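PDB 3KZG: arginine 3rd transport system periplasmic binding protein, which probably captures arginine in the periplasm and delivers it to an uptake system of the inner membrane. Local coordinates for residues A[4-9]-A[44-49]; A[65-70]-A[194-199]; A[93-98]-A[155-160]; A[110-115]-A[151-156]. All coordinates share one frame; numbering follows the deposited sequence.

Overall arrangement
From the N terminus, contact 1 closes first, pairing strand 4-13 with strand 44-50. Contact 2 opens only afterwards, at residues 65-70, and closes with 194-199; the long excursion between contains contacts 3 and 4 entirely. Contacts 1 and 2 meet at a shared sheet, where strand 66-67 lies beside strand 4-13. Contacts 3 and 4 both end on strand 154-158, which stands between strands 91-97 and 112-116; the loop of contact 4 falls within that of contact 3. The two pairs lie on opposite sides of the chain's centre, each belonging to one lobe; contacts 2 and 3 touch where Ser-70 OG comes within 3.5 Å of Asp-158 OD2, at best a weak bond.

Contact 1: A[4-9]-A[44-49]; sequences NLTIGT and TCTFEA
With chi1 at 57°, Thr-46 holds OG1 between its backbone N and carbonyl carbon, turned to Leu-5 on the neighbouring strand; chi1 of -55° puts Ile-7 CG1 beside its own N, and CD1 continues from there to Cys-45. Leu-5 O consequently accepts twice from one residue, from Thr-46 N at 3.1 Å and from Thr-46 OG1 at 2.9 Å, the hydroxyl donor tilted 30° from the carbonyl plane. The rest of the ladder is regular parallel pairing, from Asn-4 opposite Thr-44 to Thr-9 opposite Ala-49. Leu-5 N bonds Thr-44 O at 3.0 Å, Ile-7 N bonds Thr-46 O at 2.8 Å, and Ile-7 O receives Glu-48 N at 2.7 Å. On the face carrying Leu-5 and Ile-7, Ile-7 CD1 touches Cys-45 SG at 3.6 Å. That sulfur also sits 3.4 Å above the plane of the Phe-47 ring, displaced toward the rim, while Ile-7 CB packs on Phe-47 CD1. Helix 29-40 covers this apolar face through Ile-31, Met-34 and Cys-38. Strand 4-13, helix 29-40 and strand 44-50 thus form a beta-alpha-beta crossover, the opening unit of a lobe of the periplasmic binding protein fold.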
loop_
_atom_site.group_PDB
_atom_site.type_symbol
_atom_site.label_atom_id
_atom_site.label_comp_id
_atom_site.label_asym_id
_atom_site.label_seq_id
_atom_site.Cartn_x
_atom_site.Cartn_y
_atom_site.Cartn_z
ATOM N N ASN A 4 -18.375 6.536 -30.586
ATOM C CA ASN A 4 -18.401 5.080 -30.570
ATOM C C ASN A 4 -17.192 4.583 -31.351
ATOM O O ASN A 4 -16.969 4.986 -32.495
ATOM C CB ASN A 4 -19.695 4.574 -31.216
ATOM C CG ASN A 4 -19.916 3.081 -31.011
ATOM O OD1 ASN A 4 -20.965 2.550 -31.375
ATOM N ND2 ASN A 4 -18.934 2.400 -30.430
ATOM N N LEU A 5 -16.410 3.710 -30.724
ATOM C CA LEU A 5 -15.214 3.173 -31.352
ATOM C C LEU A 5 -15.369 1.715 -31.758
ATOM O O LEU A 5 -16.117 0.958 -31.141
ATOM C CB LEU A 5 -14.020 3.310 -30.404
ATOM C CG LEU A 5 -13.630 4.722 -29.956
ATOM C CD1 LEU A 5 -12.535 4.643 -28.898
ATOM C CD2 LEU A 5 -13.162 5.531 -31.157
ATOM N N THR A 6 -14.651 1.339 -32.811
ATOM C CA THR A 6 -14.655 -0.022 -33.323
ATOM C C THR A 6 -13.233 -0.551 -33.161
ATOM O O THR A 6 -12.309 -0.081 -33.824
ATOM C CB THR A 6 -15.060 -0.050 -34.818
ATOM O OG1 THR A 6 -16.419 0.392 -34.950
ATOM C CG2 THR A 6 -14.923 -1.456 -35.391
ATOM N N ILE A 7 -13.060 -1.521 -32.269
ATOM C CA ILE A 7 -11.740 -2.082 -32.021
ATOM C C ILE A 7 -11.569 -3.482 -32.592
ATOM O O ILE A 7 -12.386 -4.366 -32.362
ATOM C CB ILE A 7 -11.425 -2.151 -30.504
ATOM C CG1 ILE A 7 -11.583 -0.773 -29.860
ATOM C CG2 ILE A 7 -10.002 -2.656 -30.295
ATOM C CD1 ILE A 7 -13.011 -0.376 -29.614
ATOM N N GLY A 8 -10.489 -3.670 -33.337
ATOM C CA GLY A 8 -10.209 -4.973 -33.901
ATOM C C GLY A 8 -9.331 -5.742 -32.932
ATOM O O GLY A 8 -8.418 -5.171 -32.334
ATOM N N THR A 9 -9.621 -7.029 -32.761
ATOM C CA THR A 9 -8.850 -7.896 -31.872
ATOM C C THR A 9 -8.795 -9.266 -32.540
ATOM O O THR A 9 -9.630 -9.565 -33.392
ATOM C CB THR A 9 -9.522 -8.020 -30.487
ATOM O OG1 THR A 9 -8.672 -8.767 -29.606
ATOM C CG2 THR A 9 -10.870 -8.716 -30.606
ATOM N N THR A 44 -18.703 4.397 -26.455
ATOM C CA THR A 44 -19.148 3.012 -26.427
ATOM C C THR A 44 -18.106 2.182 -27.166
ATOM O O THR A 44 -17.434 2.678 -28.072
ATOM C CB THR A 44 -20.529 2.851 -27.093
ATOM O OG1 THR A 44 -20.507 3.435 -28.402
ATOM C CG2 THR A 44 -21.603 3.531 -26.255
ATOM N N CYS A 45 -17.974 0.921 -26.774
ATOM C CA CYS A 45 -16.986 0.026 -27.363
ATOM C C CYS A 45 -17.572 -1.171 -28.107
ATOM O O CYS A 45 -18.397 -1.903 -27.569
ATOM C CB CYS A 45 -16.050 -0.475 -26.257
ATOM S SG CYS A 45 -14.798 -1.664 -26.773
ATOM N N THR A 46 -17.135 -1.366 -29.346
ATOM C CA THR A 46 -17.587 -2.499 -30.146
ATOM C C THR A 46 -16.349 -3.174 -30.730
ATOM O O THR A 46 -15.499 -2.516 -31.330
ATOM C CB THR A 46 -18.541 -2.051 -31.276
ATOM O OG1 THR A 46 -17.892 -1.074 -32.096
ATOM C CG2 THR A 46 -19.810 -1.448 -30.689
ATOM N N PHE A 47 -16.250 -4.488 -30.538
ATOM C CA PHE A 47 -15.108 -5.267 -31.008
ATOM C C PHE A 47 -15.322 -5.976 -32.333
ATOM O O PHE A 47 -16.430 -6.371 -32.670
ATOM C CB PHE A 47 -14.738 -6.322 -29.961
ATOM C CG PHE A 47 -14.215 -5.754 -28.673
ATOM C CD1 PHE A 47 -12.902 -5.315 -28.572
ATOM C CD2 PHE A 47 -15.040 -5.659 -27.560
ATOM C CE1 PHE A 47 -12.418 -4.792 -27.378
ATOM C CE2 PHE A 47 -14.564 -5.136 -26.364
ATOM C CZ PHE A 47 -13.253 -4.704 -26.274
ATOM N N GLU A 48 -14.239 -6.158 -33.075
ATOM C CA GLU A 48 -14.310 -6.848 -34.346
ATOM C C GLU A 48 -13.124 -7.799 -34.416
ATOM O O GLU A 48 -11.972 -7.369 -34.506
ATOM C CB GLU A 48 -14.278 -5.842 -35.498
ATOM C CG GLU A 48 -14.635 -6.444 -36.840
ATOM C CD GLU A 48 -15.560 -5.555 -37.636
ATOM O OE1 GLU A 48 -15.131 -4.449 -38.037
ATOM O OE2 GLU A 48 -16.723 -5.960 -37.853
ATOM N N ALA A 49 -13.418 -9.096 -34.367
ATOM C CA ALA A 49 -12.388 -10.130 -34.395
ATOM C C ALA A 49 -11.937 -10.543 -35.791
ATOM O O ALA A 49 -12.752 -10.836 -36.662
ATOM C CB ALA A 49 -12.875 -11.354 -33.629
#

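Contact 2: A[65-70]-A[194-199]; sequences DLVIAS and SIMANP
Val-67 and Met-196 (a selenomethionine) form the antiparallel bridge by which the chain, returning from the second lobe, rejoins the sheet of the first. The touching parts run 161° apart. Both hydrogen bonds of the pair are made: Met-196 N reaches Val-67 O at 2.9 Å, in the carbonyl plane, and Val-67 N reaches Met-196 O at 3.1 Å. Beyond this bridge water 1 continues the link, accepting from Ala-69 N and donating to Ser-194 O, each at 2.9 Å. Val-67 and Met-196 lie side by side and point the same way; a bend at chi3 of Met-196 (70°) brings Met-196 CE to 4.2 Å from Val-67 CG1. Helix 55-60 covers Met-196 through Phe-56 and Leu-59. On the other side, Leu-66 CD2 presses on Ala-197 CB at 3.6 Å, and Ile-68 CD1 meets Ile-195 CG1 at 4.1 Å as the two isoleucines cross. Helices 29-40 and 202-217 close over this apolar group, with Met-34 and Ile-208 both on Ile-195. A late strand inserted antiparallel between strands 66-67 and 82-83, among strands from early in the chain, is the signature of the type II periplasmic binding protein topology.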
loop_
_atom_site.group_PDB
_atom_site.type_symbol
_atom_site.label_atom_id
_atom_site.label_comp_id
_atom_site.label_asym_id
_atom_site.label_seq_id
_atom_site.Cartn_x
_atom_site.Cartn_y
_atom_site.Cartn_z
ATOM N N ASP A 65 -11.094 1.429 -35.725
ATOM C CA ASP A 65 -10.410 2.630 -35.255
ATOM C C ASP A 65 -9.101 2.321 -34.546
ATOM O O ASP A 65 -8.122 3.058 -34.671
ATOM C CB ASP A 65 -11.326 3.402 -34.312
ATOM C CG ASP A 65 -12.598 3.837 -34.982
ATOM O OD1 ASP A 65 -12.494 4.514 -36.024
ATOM O OD2 ASP A 65 -13.692 3.505 -34.477
ATOM N N LEU A 66 -9.094 1.222 -33.803
ATOM C CA LEU A 66 -7.922 0.811 -33.045
ATOM C C LEU A 66 -7.780 -0.704 -33.065
ATOM O O LEU A 66 -8.695 -1.419 -33.467
ATOM C CB LEU A 66 -8.061 1.279 -31.593
ATOM C CG LEU A 66 -8.199 2.781 -31.360
ATOM C CD1 LEU A 66 -8.660 3.039 -29.936
ATOM C CD2 LEU A 66 -6.868 3.468 -31.645
ATOM N N VAL A 67 -6.618 -1.181 -32.632
ATOM C CA VAL A 67 -6.352 -2.609 -32.553
ATOM C C VAL A 67 -5.653 -2.927 -31.236
ATOM O O VAL A 67 -4.733 -2.220 -30.820
ATOM C CB VAL A 67 -5.456 -3.099 -33.710
ATOM C CG1 VAL A 67 -4.913 -4.484 -33.397
ATOM C CG2 VAL A 67 -6.259 -3.139 -35.002
ATOM N N ILE A 68 -6.126 -3.980 -30.579
ATOM C CA ILE A 68 -5.551 -4.456 -29.330
ATOM C C ILE A 68 -5.623 -5.979 -29.377
ATOM O O ILE A 68 -6.700 -6.569 -29.339
ATOM C CB ILE A 68 -6.310 -3.919 -28.091
ATOM C CG1 ILE A 68 -5.619 -4.407 -26.814
ATOM C CG2 ILE A 68 -7.780 -4.337 -28.130
ATOM C CD1 ILE A 68 -6.161 -3.793 -25.540
ATOM N N ALA A 69 -4.459 -6.600 -29.502
ATOM C CA ALA A 69 -4.355 -8.045 -29.572
ATOM C C ALA A 69 -2.914 -8.390 -29.261
ATOM O O ALA A 69 -2.142 -8.727 -30.162
ATOM C CB ALA A 69 -4.722 -8.520 -30.966
ATOM N N SER A 70 -2.557 -8.292 -27.982
ATOM C CA SER A 70 -1.195 -8.559 -27.533
ATOM C C SER A 70 -0.220 -8.105 -28.618
ATOM O O SER A 70 0.673 -8.843 -29.016
ATOM C CB SER A 70 -1.009 -10.056 -27.215
ATOM O OG SER A 70 -1.177 -10.882 -28.354
ATOM N N SER A 194 0.803 -3.113 -26.748
ATOM C CA SER A 194 0.187 -1.799 -26.826
ATOM C C SER A 194 -0.989 -1.714 -27.792
ATOM O O SER A 194 -1.221 -2.618 -28.594
ATOM C CB SER A 194 1.257 -0.777 -27.226
ATOM O OG SER A 194 0.677 0.392 -27.771
ATOM N N ILE A 195 -1.731 -0.620 -27.693
ATOM C CA ILE A 195 -2.874 -0.371 -28.561
ATOM C C ILE A 195 -2.303 0.295 -29.817
ATOM O O ILE A 195 -1.603 1.304 -29.730
ATOM C CB ILE A 195 -3.890 0.537 -27.843
ATOM C CG1 ILE A 195 -4.426 -0.200 -26.606
ATOM C CG2 ILE A 195 -5.042 0.904 -28.770
ATOM C CD1 ILE A 195 -5.375 0.612 -25.770
HETATM N N MSE A 196 -2.596 -0.286 -30.977
HETATM C CA MSE A 196 -2.078 0.199 -32.251
HETATM C C MSE A 196 -3.078 1.022 -33.056
HETATM O O MSE A 196 -4.286 0.803 -32.990
HETATM C CB MSE A 196 -1.609 -1.003 -33.064
HETATM C CG MSE A 196 -0.696 -0.707 -34.230
HETATM SE SE MSE A 196 -0.077 -2.386 -34.961
HETATM C CE MSE A 196 -1.775 -2.986 -35.734
ATOM N N ALA A 197 -2.565 1.986 -33.810
ATOM C CA ALA A 197 -3.426 2.834 -34.615
ATOM C C ALA A 197 -2.665 3.379 -35.810
ATOM O O ALA A 197 -1.449 3.193 -35.919
ATOM C CB ALA A 197 -3.967 3.977 -33.764
ATOM N N ASN A 198 -3.384 4.028 -36.721
ATOM C CA ASN A 198 -2.757 4.615 -37.897
ATOM C C ASN A 198 -2.076 5.913 -37.449
ATOM O O ASN A 198 -2.533 6.567 -36.514
ATOM C CB ASN A 198 -3.810 4.887 -38.981
ATOM C CG ASN A 198 -4.363 3.605 -39.591
ATOM O OD1 ASN A 198 -5.568 3.347 -39.550
ATOM N ND2 ASN A 198 -3.478 2.793 -40.157
ATOM N N PRO A 199 -0.970 6.296 -38.104
ATOM C CA PRO A 199 -0.231 7.515 -37.756
ATOM C C PRO A 199 -1.045 8.793 -37.560
ATOM O O PRO A 199 -0.699 9.628 -36.715
ATOM C CB PRO A 199 0.775 7.639 -38.897
ATOM C CG PRO A 199 1.070 6.212 -39.224
ATOM C CD PRO A 199 -0.321 5.600 -39.228
HETATM O O HOH W 1 -2.284 -5.275 -28.079
#

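Contact 3: A[93-98]-A[155-160]; sequences QYITTV and SLMDYE
Strands 93-97 and 155-158 pair antiparallel with strong twist, their short axes 128° apart and 4.8 Å at closest approach. Gln-93 with Met-157 and Ile-95 with Ser-155 are hydrogen-bonded pairs, both bonds being made in each; Gln-93 N to Met-157 O, at 2.8 Å, is the shortest of the four. Between them Tyr-94 and Leu-156 form the non-hydrogen-bonded pair. Leu-156 CD1 sits over the centre of the Tyr-94 ring, 3.8 Å from the centroid and only 4° off the normal, a CH-pi contact, while Leu-156 CD2 approaches Tyr-94 OH, itself hydrogen-bonded to Glu-128 OE2. On the opposite face the selenomethionine Met-157, with CG between backbone N and carbonyl carbon, bends at chi3 and lays CE against Ile-95 CG2 at 3.5 Å. Gln-93 runs alongside Tyr-159, with Gln-93 OE1 3.5 Å from Tyr-159 CD1 at the ring edge. Gln-93 NE2 donates almost straight to Tyr-94 O at 3.0 Å and also bonds Gly-184 O, which fixes the amide's rotation. Helix 121-127 covers Tyr-94 and Leu-156, whereas helix 140-148 packs on Ser-155 and Met-157; within the five-stranded sheet, strand 180-188 flanks 91-97 and strand 112-116 flanks 154-158.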
loop_
_atom_site.group_PDB
_atom_site.type_symbol
_atom_site.label_atom_id
_atom_site.label_comp_id
_atom_site.label_asym_id
_atom_site.label_seq_id
_atom_site.Cartn_x
_atom_site.Cartn_y
_atom_site.Cartn_z
ATOM N N GLN A 93 7.830 -17.119 -25.009
ATOM C CA GLN A 93 8.093 -18.329 -24.234
ATOM C C GLN A 93 8.023 -19.585 -25.092
ATOM O O GLN A 93 7.092 -19.755 -25.878
ATOM C CB GLN A 93 7.074 -18.433 -23.091
ATOM C CG GLN A 93 7.111 -19.747 -22.299
ATOM C CD GLN A 93 8.338 -19.874 -21.411
ATOM O OE1 GLN A 93 8.561 -19.054 -20.525
ATOM N NE2 GLN A 93 9.140 -20.908 -21.648
ATOM N N TYR A 94 9.012 -20.461 -24.951
ATOM C CA TYR A 94 9.012 -21.711 -25.703
ATOM C C TYR A 94 8.174 -22.726 -24.932
ATOM O O TYR A 94 8.306 -22.859 -23.709
ATOM C CB TYR A 94 10.439 -22.245 -25.892
ATOM C CG TYR A 94 11.205 -21.587 -27.025
ATOM C CD1 TYR A 94 10.948 -21.921 -28.358
ATOM C CD2 TYR A 94 12.183 -20.626 -26.764
ATOM C CE1 TYR A 94 11.646 -21.314 -29.403
ATOM C CE2 TYR A 94 12.889 -20.014 -27.799
ATOM C CZ TYR A 94 12.616 -20.361 -29.117
ATOM O OH TYR A 94 13.316 -19.756 -30.145
ATOM N N ILE A 95 7.297 -23.419 -25.651
ATOM C CA ILE A 95 6.427 -24.426 -25.059
ATOM C C ILE A 95 6.412 -25.655 -25.965
ATOM O O ILE A 95 6.534 -25.535 -27.181
ATOM C CB ILE A 95 4.991 -23.877 -24.884
ATOM C CG1 ILE A 95 4.106 -24.927 -24.210
ATOM C CG2 ILE A 95 4.412 -23.467 -26.241
ATOM C CD1 ILE A 95 2.745 -24.408 -23.822
ATOM N N THR A 96 6.293 -26.835 -25.367
ATOM C CA THR A 96 6.259 -28.084 -26.129
ATOM C C THR A 96 5.411 -29.093 -25.355
ATOM O O THR A 96 4.939 -28.794 -24.263
ATOM C CB THR A 96 7.685 -28.650 -26.341
ATOM O OG1 THR A 96 7.638 -29.726 -27.286
ATOM C CG2 THR A 96 8.269 -29.158 -25.028
ATOM N N THR A 97 5.201 -30.277 -25.920
ATOM C CA THR A 97 4.401 -31.291 -25.236
ATOM C C THR A 97 5.235 -31.998 -24.178
ATOM O O THR A 97 6.432 -32.191 -24.358
ATOM C CB THR A 97 3.841 -32.331 -26.227
ATOM O OG1 THR A 97 4.917 -32.907 -26.979
ATOM C CG2 THR A 97 2.849 -31.675 -27.178
ATOM N N VAL A 98 4.594 -32.379 -23.078
ATOM C CA VAL A 98 5.273 -33.052 -21.968
ATOM C C VAL A 98 6.047 -34.302 -22.374
ATOM O O VAL A 98 7.056 -34.642 -21.758
ATOM C CB VAL A 98 4.275 -33.446 -20.864
ATOM C CG1 VAL A 98 3.584 -32.209 -20.332
ATOM C CG2 VAL A 98 3.258 -34.437 -21.409
ATOM N N SER A 155 6.843 -24.613 -29.933
ATOM C CA SER A 155 6.229 -23.370 -30.361
ATOM C C SER A 155 6.713 -22.196 -29.509
ATOM O O SER A 155 6.925 -22.339 -28.304
ATOM C CB SER A 155 4.706 -23.503 -30.256
ATOM O OG SER A 155 4.063 -22.260 -30.461
ATOM N N LEU A 156 6.906 -21.045 -30.148
ATOM C CA LEU A 156 7.318 -19.830 -29.454
ATOM C C LEU A 156 6.110 -18.909 -29.562
ATOM O O LEU A 156 5.709 -18.533 -30.665
ATOM C CB LEU A 156 8.545 -19.194 -30.135
ATOM C CG LEU A 156 9.062 -17.890 -29.505
ATOM C CD1 LEU A 156 9.370 -18.110 -28.029
ATOM C CD2 LEU A 156 10.310 -17.419 -30.239
HETATM N N MSE A 157 5.516 -18.583 -28.415
HETATM C CA MSE A 157 4.335 -17.730 -28.346
HETATM C C MSE A 157 4.432 -16.768 -27.163
HETATM O O MSE A 157 5.446 -16.737 -26.471
HETATM C CB MSE A 157 3.072 -18.598 -28.209
HETATM C CG MSE A 157 3.016 -19.472 -26.952
HETATM SE SE MSE A 157 1.475 -20.676 -26.871
HETATM C CE MSE A 157 1.978 -21.914 -28.303
ATOM N N ASP A 158 3.383 -15.982 -26.947
ATOM C CA ASP A 158 3.355 -15.039 -25.833
ATOM C C ASP A 158 3.518 -15.814 -24.519
ATOM O O ASP A 158 2.964 -16.908 -24.358
ATOM C CB ASP A 158 2.027 -14.271 -25.801
ATOM C CG ASP A 158 1.729 -13.534 -27.105
ATOM O OD1 ASP A 158 2.566 -12.722 -27.551
ATOM O OD2 ASP A 158 0.644 -13.762 -27.681
ATOM N N TYR A 159 4.272 -15.243 -23.587
ATOM C CA TYR A 159 4.505 -15.864 -22.288
ATOM C C TYR A 159 3.212 -16.181 -21.526
ATOM O O TYR A 159 3.035 -17.307 -21.053
ATOM C CB TYR A 159 5.404 -14.966 -21.431
ATOM C CG TYR A 159 5.550 -15.443 -20.002
ATOM C CD1 TYR A 159 6.203 -16.641 -19.712
ATOM C CD2 TYR A 159 5.001 -14.716 -18.946
ATOM C CE1 TYR A 159 6.303 -17.113 -18.406
ATOM C CE2 TYR A 159 5.094 -15.177 -17.631
ATOM C CZ TYR A 159 5.745 -16.376 -17.370
ATOM O OH TYR A 159 5.830 -16.851 -16.083
ATOM N N GLU A 160 2.311 -15.203 -21.402
ATOM C CA GLU A 160 1.059 -15.435 -20.682
ATOM C C GLU A 160 0.157 -16.428 -21.417
ATOM O O GLU A 160 -0.689 -17.078 -20.797
ATOM C CB GLU A 160 0.281 -14.133 -20.457
ATOM C CG GLU A 160 0.908 -13.143 -19.479
ATOM C CD GLU A 160 1.220 -13.742 -18.119
ATOM O OE1 GLU A 160 0.562 -14.723 -17.721
ATOM O OE2 GLU A 160 2.127 -13.219 -17.439
#

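Contact 4: A[110-115]-A[151-156]; sequences GKKIGV and QVDASL
The carboxylate of Asp-153 is the flat group here, and Lys-111 and Lys-112 pass it on opposite sides of its plane. Lys-111 CD lies over one face, 3.8 Å from Asp-153 OD2, its chain crossing that of the aspartate at about a right angle. From the other side Lys-112 N donates to Asp-153 OD2 at 2.6 Å, nearly straight at 171°, reaching the oxygen on its anti side and 23° out of the carboxylate plane. Asp-153 CG stands beside its own backbone N (chi1 -56°), and that N bonds Lys-112 O at 2.9 Å; one residue therefore grips both the N and the O of Lys-112. Ala-154 N adds a weak bond to Lys-112 O. The grip precedes a parallel pairing of strands 112-116 and 154-158 in the alternating alpha/beta second lobe, where helix 121-127, strand 133-137 and helix 140-148 intervene in the chain. Gly-114 N bonds Ala-154 O at 2.8 Å and Gly-114 O receives Leu-156 N at 3.1 Å. A CB on Gly-114 would lie tight against Val-152 CG2; without one, Val-152 packs over the glycine backbone, CG1 near Gly-114 N. On the other face Ile-113 spans two neighbours, CD1 meeting Ala-154 CB and CG2 meeting Leu-156 CB, each at 4.2 Å, and Val-125 of helix 121-127 packs against both Ile-113 and Leu-156.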
loop_
_atom_site.group_PDB
_atom_site.type_symbol
_atom_site.label_atom_id
_atom_site.label_comp_id
_atom_site.label_asym_id
_atom_site.label_seq_id
_atom_site.Cartn_x
_atom_site.Cartn_y
_atom_site.Cartn_z
ATOM N N GLY A 110 18.368 -27.285 -33.775
ATOM C CA GLY A 110 18.004 -28.163 -34.873
ATOM C C GLY A 110 16.533 -28.537 -34.931
ATOM O O GLY A 110 16.140 -29.379 -35.738
ATOM N N LYS A 111 15.713 -27.904 -34.098
ATOM C CA LYS A 111 14.287 -28.221 -34.057
ATOM C C LYS A 111 13.419 -27.330 -34.938
ATOM O O LYS A 111 13.822 -26.228 -35.326
ATOM C CB LYS A 111 13.772 -28.140 -32.616
ATOM C CG LYS A 111 14.617 -28.883 -31.601
ATOM C CD LYS A 111 14.843 -30.331 -31.999
ATOM C CE LYS A 111 15.747 -31.031 -30.994
ATOM N NZ LYS A 111 16.217 -32.341 -31.511
ATOM N N LYS A 112 12.227 -27.826 -35.258
ATOM C CA LYS A 112 11.269 -27.082 -36.066
ATOM C C LYS A 112 10.390 -26.341 -35.062
ATOM O O LYS A 112 9.816 -26.957 -34.158
ATOM C CB LYS A 112 10.416 -28.041 -36.898
ATOM C CG LYS A 112 11.220 -29.016 -37.742
ATOM C CD LYS A 112 10.310 -30.030 -38.429
ATOM C CE LYS A 112 9.417 -29.360 -39.456
ATOM N NZ LYS A 112 10.217 -28.796 -40.579
ATOM N N ILE A 113 10.287 -25.025 -35.223
ATOM C CA ILE A 113 9.516 -24.196 -34.305
ATOM C C ILE A 113 8.270 -23.574 -34.924
ATOM O O ILE A 113 8.338 -22.952 -35.981
ATOM C CB ILE A 113 10.379 -23.034 -33.747
ATOM C CG1 ILE A 113 11.754 -23.551 -33.302
ATOM C CG2 ILE A 113 9.652 -22.362 -32.595
ATOM C CD1 ILE A 113 11.714 -24.556 -32.161
ATOM N N GLY A 114 7.136 -23.732 -34.249
ATOM C CA GLY A 114 5.902 -23.148 -34.739
ATOM C C GLY A 114 5.795 -21.714 -34.255
ATOM O O GLY A 114 6.212 -21.397 -33.139
ATOM N N VAL A 115 5.242 -20.841 -35.090
ATOM C CA VAL A 115 5.087 -19.435 -34.742
ATOM C C VAL A 115 3.789 -18.882 -35.328
ATOM O O VAL A 115 3.329 -19.348 -36.370
ATOM C CB VAL A 115 6.295 -18.608 -35.263
ATOM C CG1 VAL A 115 5.923 -17.150 -35.395
ATOM C CG2 VAL A 115 7.478 -18.763 -34.308
ATOM N N GLN A 151 4.040 -31.922 -35.776
ATOM C CA GLN A 151 4.380 -31.305 -37.056
ATOM C C GLN A 151 5.526 -30.318 -36.803
ATOM O O GLN A 151 6.290 -29.982 -37.706
ATOM C CB GLN A 151 3.168 -30.574 -37.636
ATOM C CG GLN A 151 1.919 -31.443 -37.790
ATOM C CD GLN A 151 2.048 -32.521 -38.860
ATOM O OE1 GLN A 151 2.877 -33.425 -38.759
ATOM N NE2 GLN A 151 1.215 -32.428 -39.890
ATOM N N VAL A 152 5.608 -29.841 -35.564
ATOM C CA VAL A 152 6.678 -28.957 -35.117
ATOM C C VAL A 152 7.115 -29.539 -33.773
ATOM O O VAL A 152 6.324 -30.200 -33.090
ATOM C CB VAL A 152 6.216 -27.477 -34.925
ATOM C CG1 VAL A 152 5.935 -26.834 -36.282
ATOM C CG2 VAL A 152 4.989 -27.407 -34.035
ATOM N N ASP A 153 8.371 -29.313 -33.406
ATOM C CA ASP A 153 8.914 -29.821 -32.155
ATOM C C ASP A 153 8.518 -28.963 -30.961
ATOM O O ASP A 153 8.439 -29.441 -29.830
ATOM C CB ASP A 153 10.438 -29.884 -32.241
ATOM C CG ASP A 153 10.922 -30.709 -33.409
ATOM O OD1 ASP A 153 10.492 -31.872 -33.532
ATOM O OD2 ASP A 153 11.738 -30.196 -34.202
ATOM N N ALA A 154 8.282 -27.684 -31.219
ATOM C CA ALA A 154 7.915 -26.754 -30.166
ATOM C C ALA A 154 7.320 -25.502 -30.790
ATOM O O ALA A 154 7.310 -25.344 -32.012
ATOM C CB ALA A 154 9.143 -26.386 -29.341
ATOM N N SER A 155 6.843 -24.613 -29.933
ATOM C CA SER A 155 6.229 -23.370 -30.361
ATOM C C SER A 155 6.713 -22.196 -29.509
ATOM O O SER A 155 6.925 -22.339 -28.304
ATOM C CB SER A 155 4.706 -23.503 -30.256
ATOM O OG SER A 155 4.063 -22.260 -30.461
ATOM N N LEU A 156 6.906 -21.045 -30.148
ATOM C CA LEU A 156 7.318 -19.830 -29.454
ATOM C C LEU A 156 6.110 -18.909 -29.562
ATOM O O LEU A 156 5.709 -18.533 -30.665
ATOM C CB LEU A 156 8.545 -19.194 -30.135
ATOM C CG LEU A 156 9.062 -17.890 -29.505
ATOM C CD1 LEU A 156 9.370 -18.110 -28.029
ATOM C CD2 LEU A 156 10.310 -17.419 -30.239
#